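Long-range contacts in BH0493 protein (Bacillus halodurans C-125, PDB 2QEE), which is a putative zinc-dependent amidohydrolase, binding zinc and probably using it to catalyse a hydrolytic reaction on a substrate not yet established: residues P175-E179 with A223-P227; E56-T61 with L79-L84. All blocks are in the same frame, centred on the assembly; numbering follows the deposited sequence.

How the interactions relate
Both contacts are buried, but at different depths. Interaction 1 lies nearer the centre of the chain, about 16 Å from it, and joins the short helix 174-178 to strand 222-226. The Ser225 side chain is about 7 Å from the bound zinc. Interaction 2 is farther out, about 25 Å, where helix 51-58 and the residues after it pack on helix 73-86, beside a second subunit. The two share no helix or strand. Interaction 1 is small, 173 Å² of buried surface, and rests on one amide-to-backbone bond beside an apolar patch. Interaction 2 buries 378 Å² around a valine knob, with a hydroxyl-to-carboxylate bond at one end.

Interaction 1 (P175-E179 with A223-P227); sequences PLLNE and AVSLP
The last turn of helix 174-178 lies against strand 222-226, with Leu177 nearest Val224 at 7.7 Å between their CA atoms and Asn178 nearest Leu226. Strand 222-226 runs parallel to 171-172 and 257-264, consistent with the beta/alpha barrel of the amidohydrolase superfamily, and the helix follows strand 171-172.

The CD2 methyl of Leu177 rests on the isopropyl group of Val224, 3.8 Å from its CB and about as far from both of its methyls. The CG2 methyl of Val224, anti to its backbone N, also meets Asn178 ND2, at 3.9 Å. Phe257 of the next strand packs on both Leu177 and Val224, so this apolar patch continues into the sheet.

Asn178 makes the polar bond. Its ND2 donates to the backbone O of Ser225 over 2.9 Å, with an N-H...O angle of 154°. The donor sits nearly in line with the C=O bond, and the acceptor lies close to the amide plane of Asn178. Its CG stands anti to its own carbonyl carbon (chi1 -66°), which aims the amide at the strand. OD1 of the same amide accepts from Arg238 and lies 4.0 Å from Leu226 CD2.

The CB of Ser225 points away from the helix segment, but its OG bonds to OD2 of Asp174, the first residue of the same helix, and the side chain is about 7 Å from the zinc bound by His28, His30 and Asp357.

With both ends of its amide bonded, Asn178 is probably fixed in rotation. Two polar links thus tie helix to strand near the metal.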
ATOM      1  N   PRO C 175     -21.054   1.524 -23.744  1.00 21.40           N
ATOM      2  CA  PRO C 175     -21.264   2.377 -24.935  1.00 22.52           C
ATOM      3  C   PRO C 175     -22.344   3.399 -24.701  1.00 21.39           C
ATOM      4  O   PRO C 175     -22.224   4.557 -25.180  1.00 23.58           O
ATOM      5  CB  PRO C 175     -21.675   1.369 -26.014  1.00 23.93           C
ATOM      6  CG  PRO C 175     -20.968   0.047 -25.573  1.00 19.10           C
ATOM      7  CD  PRO C 175     -21.268   0.095 -24.063  1.00 21.00           C
ATOM      8  N   LEU C 176     -23.390   3.013 -23.983  1.00 18.50           N
ATOM      9  CA  LEU C 176     -24.439   3.942 -23.604  1.00 17.43           C
ATOM     10  C   LEU C 176     -24.027   5.024 -22.614  1.00 19.94           C
ATOM     11  O   LEU C 176     -24.310   6.192 -22.811  1.00 19.30           O
ATOM     12  CB  LEU C 176     -25.674   3.207 -23.097  1.00 18.92           C
ATOM     13  CG  LEU C 176     -26.814   4.069 -22.566  1.00 19.65           C
ATOM     14  CD1 LEU C 176     -27.531   4.689 -23.813  1.00 22.50           C
ATOM     15  CD2 LEU C 176     -27.845   3.242 -21.758  1.00 18.17           C
ATOM     16  N   LEU C 177     -23.387   4.630 -21.522  1.00 19.22           N
ATOM     17  CA  LEU C 177     -23.035   5.632 -20.529  1.00 20.54           C
ATOM     18  C   LEU C 177     -21.820   6.475 -20.908  1.00 19.52           C
ATOM     19  O   LEU C 177     -21.803   7.648 -20.578  1.00 20.81           O
ATOM     20  CB  LEU C 177     -22.773   4.959 -19.152  1.00 21.63           C
ATOM     21  CG  LEU C 177     -23.998   4.610 -18.307  1.00 27.92           C
ATOM     22  CD1 LEU C 177     -25.049   3.987 -19.125  1.00 25.66           C
ATOM     23  CD2 LEU C 177     -23.609   3.639 -17.195  1.00 22.18           C
ATOM     24  N   ASN C 178     -20.818   5.849 -21.538  1.00 20.65           N
ATOM     25  CA  ASN C 178     -19.499   6.459 -21.763  1.00 20.98           C
ATOM     26  C   ASN C 178     -19.361   7.056 -23.155  1.00 23.51           C
ATOM     27  O   ASN C 178     -18.481   7.890 -23.369  1.00 26.02           O
ATOM     28  CB  ASN C 178     -18.381   5.434 -21.596  1.00 22.94           C
ATOM     29  CG  ASN C 178     -18.271   4.943 -20.155  1.00 16.17           C
ATOM     30  OD1 ASN C 178     -18.843   5.565 -19.255  1.00 21.23           O
ATOM     31  ND2 ASN C 178     -17.615   3.788 -19.963  1.00 19.87           N
ATOM     32  N   GLU C 179     -20.187   6.605 -24.093  1.00 23.01           N
ATOM     33  CA  GLU C 179     -20.061   7.053 -25.505  1.00 22.37           C
ATOM     34  C   GLU C 179     -21.404   7.487 -26.086  1.00 22.92           C
ATOM     35  O   GLU C 179     -21.686   7.228 -27.284  1.00 24.37           O
ATOM     36  CB  GLU C 179     -19.456   5.934 -26.336  1.00 25.02           C
ATOM     37  CG  GLU C 179     -18.009   5.674 -25.980  1.00 35.69           C
ATOM     38  CD  GLU C 179     -17.490   4.461 -26.664  1.00 42.76           C
ATOM     39  OE1 GLU C 179     -16.639   4.632 -27.573  1.00 49.00           O
ATOM     40  OE2 GLU C 179     -17.942   3.347 -26.315  1.00 45.05           O
ATOM     41  N   ALA C 223     -23.945  -3.198 -15.650  1.00 17.47           N
ATOM     42  CA  ALA C 223     -22.549  -2.895 -15.289  1.00 16.94           C
ATOM     43  C   ALA C 223     -21.970  -1.821 -16.191  1.00 17.92           C
ATOM     44  O   ALA C 223     -22.354  -1.709 -17.384  1.00 17.72           O
ATOM     45  CB  ALA C 223     -21.728  -4.126 -15.436  1.00 16.60           C
ATOM     46  N   VAL C 224     -20.937  -1.151 -15.673  1.00 15.08           N
ATOM     47  CA  VAL C 224     -20.149  -0.196 -16.487  1.00 16.45           C
ATOM     48  C   VAL C 224     -18.741  -0.147 -15.911  1.00 17.54           C
ATOM     49  O   VAL C 224     -18.581  -0.421 -14.708  1.00 18.29           O
ATOM     50  CB  VAL C 224     -20.811   1.180 -16.494  1.00 17.30           C
ATOM     51  CG1 VAL C 224     -20.818   1.850 -15.069  1.00 14.77           C
ATOM     52  CG2 VAL C 224     -20.124   2.105 -17.530  1.00 18.76           C
ATOM     53  N   SER C 225     -17.764   0.094 -16.786  1.00 17.92           N
ATOM     54  CA  SER C 225     -16.399   0.401 -16.360  0.50 16.79           C
ATOM     55  C   SER C 225     -16.163   1.884 -16.537  1.00 17.61           C
ATOM     56  O   SER C 225     -16.640   2.512 -17.532  1.00 18.32           O
ATOM     57  CB  SER C 225     -15.348  -0.420 -17.106  0.50 17.20           C
ATOM     58  OG  SER C 225     -15.274  -0.073 -18.479  0.50 17.32           O
ATOM     59  N   LEU C 226     -15.415   2.449 -15.600  1.00 15.13           N
ATOM     60  CA  LEU C 226     -15.378   3.898 -15.418  1.00 13.76           C
ATOM     61  C   LEU C 226     -13.945   4.361 -15.145  1.00 15.10           C
ATOM     62  O   LEU C 226     -13.128   3.593 -14.612  1.00 16.35           O
ATOM     63  CB  LEU C 226     -16.264   4.286 -14.260  1.00 15.34           C
ATOM     64  CG  LEU C 226     -17.737   3.926 -14.355  1.00 17.89           C
ATOM     65  CD1 LEU C 226     -18.275   4.143 -12.967  1.00 15.89           C
ATOM     66  CD2 LEU C 226     -18.383   4.937 -15.363  1.00 19.26           C
ATOM     67  N   PRO C 227     -13.608   5.570 -15.598  1.00 13.82           N
ATOM     68  CA  PRO C 227     -12.231   6.103 -15.540  1.00 13.77           C
ATOM     69  C   PRO C 227     -11.872   6.566 -14.145  1.00 14.79           C
ATOM     70  O   PRO C 227     -12.752   6.758 -13.321  1.00 14.73           O
ATOM     71  CB  PRO C 227     -12.303   7.338 -16.503  1.00 15.77           C
ATOM     72  CG  PRO C 227     -13.705   7.800 -16.399  1.00 21.65           C
ATOM     73  CD  PRO C 227     -14.523   6.487 -16.329  1.00 15.48           C
TER

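Interaction 2 (E56-T61 with L79-L84)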
ATOM      1  N   GLU C  56       2.877  -8.623 -21.982  1.00 17.08           N
ATOM      2  CA  GLU C  56       4.139  -9.140 -21.486  1.00 14.77           C
ATOM      3  C   GLU C  56       5.131  -9.476 -22.612  1.00 14.85           C
ATOM      4  O   GLU C  56       6.298  -9.160 -22.485  1.00 15.86           O
ATOM      5  CB  GLU C  56       3.895 -10.347 -20.570  1.00 16.63           C
ATOM      6  CG  GLU C  56       3.199  -9.875 -19.257  1.00 15.05           C
ATOM      7  CD  GLU C  56       2.913 -11.026 -18.305  1.00 16.16           C
ATOM      8  OE1 GLU C  56       3.720 -11.995 -18.270  1.00 16.96           O
ATOM      9  OE2 GLU C  56       1.867 -10.906 -17.617  1.00 15.98           O
ATOM     10  N   VAL C  57       4.640 -10.050 -23.717  1.00 15.81           N
ATOM     11  CA  VAL C  57       5.593 -10.481 -24.784  1.00 15.92           C
ATOM     12  C   VAL C  57       6.186  -9.212 -25.436  1.00 16.19           C
ATOM     13  O   VAL C  57       7.380  -9.167 -25.814  1.00 17.69           O
ATOM     14  CB  VAL C  57       4.932 -11.424 -25.842  1.00 17.80           C
ATOM     15  CG1 VAL C  57       3.935 -10.677 -26.808  1.00 16.41           C
ATOM     16  CG2 VAL C  57       5.994 -12.189 -26.581  1.00 16.39           C
ATOM     17  N   MET C  58       5.360  -8.170 -25.485  1.00 17.51           N
ATOM     18  CA  MET C  58       5.846  -6.925 -26.123  1.00 18.94           C
ATOM     19  C   MET C  58       6.988  -6.252 -25.327  1.00 19.90           C
ATOM     20  O   MET C  58       7.748  -5.466 -25.903  1.00 19.40           O
ATOM     21  CB  MET C  58       4.691  -5.962 -26.456  1.00 18.14           C
ATOM     22  CG  MET C  58       3.676  -6.429 -27.537  1.00 20.47           C
ATOM     23  SD  MET C  58       4.382  -7.140 -29.101  1.00 32.80           S
ATOM     24  CE  MET C  58       5.376  -5.817 -29.420  1.00 19.87           C
ATOM     25  N   ARG C  59       7.165  -6.582 -24.032  1.00 19.96           N
ATOM     26  CA  ARG C  59       8.347  -6.097 -23.294  1.00 19.42           C
ATOM     27  C   ARG C  59       9.628  -6.794 -23.676  1.00 20.36           C
ATOM     28  O   ARG C  59      10.673  -6.277 -23.394  1.00 20.95           O
ATOM     29  CB  ARG C  59       8.179  -6.241 -21.769  1.00 20.31           C
ATOM     30  CG  ARG C  59       7.131  -5.259 -21.217  1.00 18.70           C
ATOM     31  CD  ARG C  59       7.162  -5.168 -19.670  1.00 18.12           C
ATOM     32  NE  ARG C  59       8.489  -4.821 -19.150  1.00 14.30           N
ATOM     33  CZ  ARG C  59       9.048  -3.605 -19.297  1.00 15.61           C
ATOM     34  NH1 ARG C  59       8.370  -2.623 -19.875  1.00 13.13           N
ATOM     35  NH2 ARG C  59      10.251  -3.368 -18.836  1.00 16.57           N
ATOM     36  N   TRP C  60       9.556  -7.976 -24.318  1.00 18.69           N
ATOM     37  CA  TRP C  60      10.750  -8.751 -24.648  1.00 19.01           C
ATOM     38  C   TRP C  60      11.056  -8.839 -26.115  1.00 19.56           C
ATOM     39  O   TRP C  60      12.231  -8.863 -26.496  1.00 22.65           O
ATOM     40  CB  TRP C  60      10.591 -10.201 -24.147  1.00 19.13           C
ATOM     41  CG  TRP C  60      10.860 -10.399 -22.658  1.00 16.69           C
ATOM     42  CD1 TRP C  60       9.934 -10.834 -21.690  1.00 16.94           C
ATOM     43  CD2 TRP C  60      12.117 -10.270 -21.986  1.00 17.96           C
ATOM     44  NE1 TRP C  60      10.560 -10.937 -20.475  1.00 16.55           N
ATOM     45  CE2 TRP C  60      11.895 -10.591 -20.618  1.00 14.04           C
ATOM     46  CE3 TRP C  60      13.401  -9.863 -22.383  1.00 16.43           C
ATOM     47  CZ2 TRP C  60      12.915 -10.554 -19.672  1.00 14.61           C
ATOM     48  CZ3 TRP C  60      14.433  -9.834 -21.439  1.00 20.42           C
ATOM     49  CH2 TRP C  60      14.179 -10.178 -20.092  1.00 16.80           C
ATOM     50  N   THR C  61      10.014  -8.924 -26.925  1.00 19.51           N
ATOM     51  CA  THR C  61      10.217  -9.406 -28.306  1.00 22.77           C
ATOM     52  C   THR C  61      10.714  -8.257 -29.175  1.00 23.65           C
ATOM     53  O   THR C  61      10.398  -7.110 -28.908  1.00 22.52           O
ATOM     54  CB  THR C  61       8.945 -10.051 -28.919  1.00 23.77           C
ATOM     55  OG1 THR C  61       9.276 -10.647 -30.189  1.00 24.68           O
ATOM     56  CG2 THR C  61       7.842  -9.086 -29.111  1.00 20.70           C
ATOM     57  N   LEU C  79       5.007 -17.453 -30.771  1.00 20.82           N
ATOM     58  CA  LEU C  79       5.931 -16.396 -30.383  1.00 20.64           C
ATOM     59  C   LEU C  79       5.876 -16.201 -28.829  1.00 19.08           C
ATOM     60  O   LEU C  79       6.926 -16.094 -28.161  1.00 19.40           O
ATOM     61  CB  LEU C  79       5.538 -15.074 -31.055  1.00 22.19           C
ATOM     62  CG  LEU C  79       6.488 -13.903 -30.713  1.00 21.57           C
ATOM     63  CD1 LEU C  79       7.909 -14.101 -31.224  1.00 24.58           C
ATOM     64  CD2 LEU C  79       5.916 -12.556 -31.151  1.00 22.03           C
ATOM     65  N   ILE C  80       4.657 -16.094 -28.314  1.00 17.41           N
ATOM     66  CA  ILE C  80       4.428 -15.887 -26.835  1.00 16.76           C
ATOM     67  C   ILE C  80       5.067 -17.044 -26.048  1.00 17.87           C
ATOM     68  O   ILE C  80       5.797 -16.804 -25.077  1.00 18.66           O
ATOM     69  CB  ILE C  80       2.956 -15.607 -26.498  1.00 15.82           C
ATOM     70  CG1 ILE C  80       2.600 -14.207 -27.075  1.00 13.43           C
ATOM     71  CG2 ILE C  80       2.676 -15.709 -24.936  1.00 17.49           C
ATOM     72  CD1 ILE C  80       1.096 -13.875 -27.080  1.00 17.73           C
ATOM     73  N   TRP C  81       4.874 -18.274 -26.536  1.00 18.03           N
ATOM     74  CA  TRP C  81       5.455 -19.445 -25.894  1.00 17.65           C
ATOM     75  C   TRP C  81       6.980 -19.350 -25.849  1.00 17.79           C
ATOM     76  O   TRP C  81       7.613 -19.478 -24.795  1.00 16.35           O
ATOM     77  CB  TRP C  81       5.016 -20.737 -26.614  1.00 17.31           C
ATOM     78  CG  TRP C  81       5.427 -21.971 -25.913  1.00 20.13           C
ATOM     79  CD1 TRP C  81       6.416 -22.835 -26.286  1.00 20.73           C
ATOM     80  CD2 TRP C  81       4.815 -22.546 -24.745  1.00 19.87           C
ATOM     81  NE1 TRP C  81       6.471 -23.905 -25.432  1.00 22.34           N
ATOM     82  CE2 TRP C  81       5.487 -23.766 -24.483  1.00 19.26           C
ATOM     83  CE3 TRP C  81       3.747 -22.169 -23.930  1.00 20.72           C
ATOM     84  CZ2 TRP C  81       5.146 -24.590 -23.400  1.00 23.06           C
ATOM     85  CZ3 TRP C  81       3.400 -22.983 -22.851  1.00 18.62           C
ATOM     86  CH2 TRP C  81       4.117 -24.166 -22.581  1.00 21.27           C
ATOM     87  N   GLU C  82       7.594 -19.120 -27.005  1.00 16.75           N
ATOM     88  CA  GLU C  82       9.044 -19.001 -27.064  1.00 17.29           C
ATOM     89  C   GLU C  82       9.593 -17.855 -26.179  1.00 17.94           C
ATOM     90  O   GLU C  82      10.545 -18.074 -25.430  1.00 18.20           O
ATOM     91  CB  GLU C  82       9.476 -18.825 -28.535  1.00 18.09           C
ATOM     92  CG  GLU C  82      10.962 -18.660 -28.740  1.00 30.00           C
ATOM     93  CD  GLU C  82      11.786 -19.926 -28.461  1.00 28.63           C
ATOM     94  OE1 GLU C  82      11.216 -21.053 -28.364  1.00 31.62           O
ATOM     95  OE2 GLU C  82      13.015 -19.769 -28.310  1.00 35.84           O
ATOM     96  N   GLU C  83       8.969 -16.677 -26.234  1.00 18.40           N
ATOM     97  CA  GLU C  83       9.544 -15.487 -25.598  1.00 17.86           C
ATOM     98  C   GLU C  83       9.322 -15.485 -24.082  1.00 18.73           C
ATOM     99  O   GLU C  83      10.180 -15.026 -23.360  1.00 16.89           O
ATOM    100  CB  GLU C  83       8.913 -14.210 -26.153  1.00 18.21           C
ATOM    101  CG  GLU C  83       9.221 -13.993 -27.692  1.00 16.25           C
ATOM    102  CD  GLU C  83      10.573 -13.311 -27.935  1.00 30.18           C
ATOM    103  OE1 GLU C  83      11.320 -13.055 -26.979  1.00 25.49           O
ATOM    104  OE2 GLU C  83      10.882 -12.974 -29.115  1.00 29.18           O
ATOM    105  N   LEU C  84       8.169 -15.987 -23.643  1.00 18.94           N
ATOM    106  CA  LEU C  84       7.819 -15.876 -22.184  1.00 16.66           C
ATOM    107  C   LEU C  84       7.950 -17.187 -21.414  1.00 17.25           C
ATOM    108  O   LEU C  84       7.931 -17.182 -20.185  1.00 16.60           O
ATOM    109  CB  LEU C  84       6.385 -15.414 -22.051  1.00 16.26           C
ATOM    110  CG  LEU C  84       6.018 -14.026 -22.563  1.00 15.92           C
ATOM    111  CD1 LEU C  84       4.618 -13.713 -22.196  1.00 13.21           C
ATOM    112  CD2 LEU C  84       7.019 -12.912 -22.104  1.00 18.64           C
TER
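Val57 is the knob where helix 51-58 and the residues that follow it pack on helix 73-86. Its side chain sits among Leu79, Ile80, Glu83 and Leu84. CG2 presses on Glu83 CB at 3.6 Å, and CG1 meets Ile80 CG1 at 3.8 Å. Leu84 spreads its two methyls along the other segment. CD1 lies against Glu56 CB, and CD2 comes obliquely to CD1 of the Trp60 indole at 3.6 Å. This is the tight, apolar part.

The Thr61 end is polar, and both Thr61 and Leu79 are partly exposed. Thr61 OG1 donates to Glu83 OE2 over 3.0 Å and meets the carboxylate from above its plane, 61° out of it. Glu83 reaches the threonine because its chain bends at chi2 (-84°). The Leu79 methyls pack more loosely on OG1, CD1 at 3.9 Å. The other oxygen, Glu83 OE1, forms a salt bridge with Arg88, which also makes a cation-pi contact with Trp60.

Glu56 OE1 hydrogen-bonds Ser92, and OE2 forms a salt bridge with Arg316 of a second subunit. The Glu83 carboxylate is probably ionised, its charge probably offset by Arg88 beside an otherwise greasy interface.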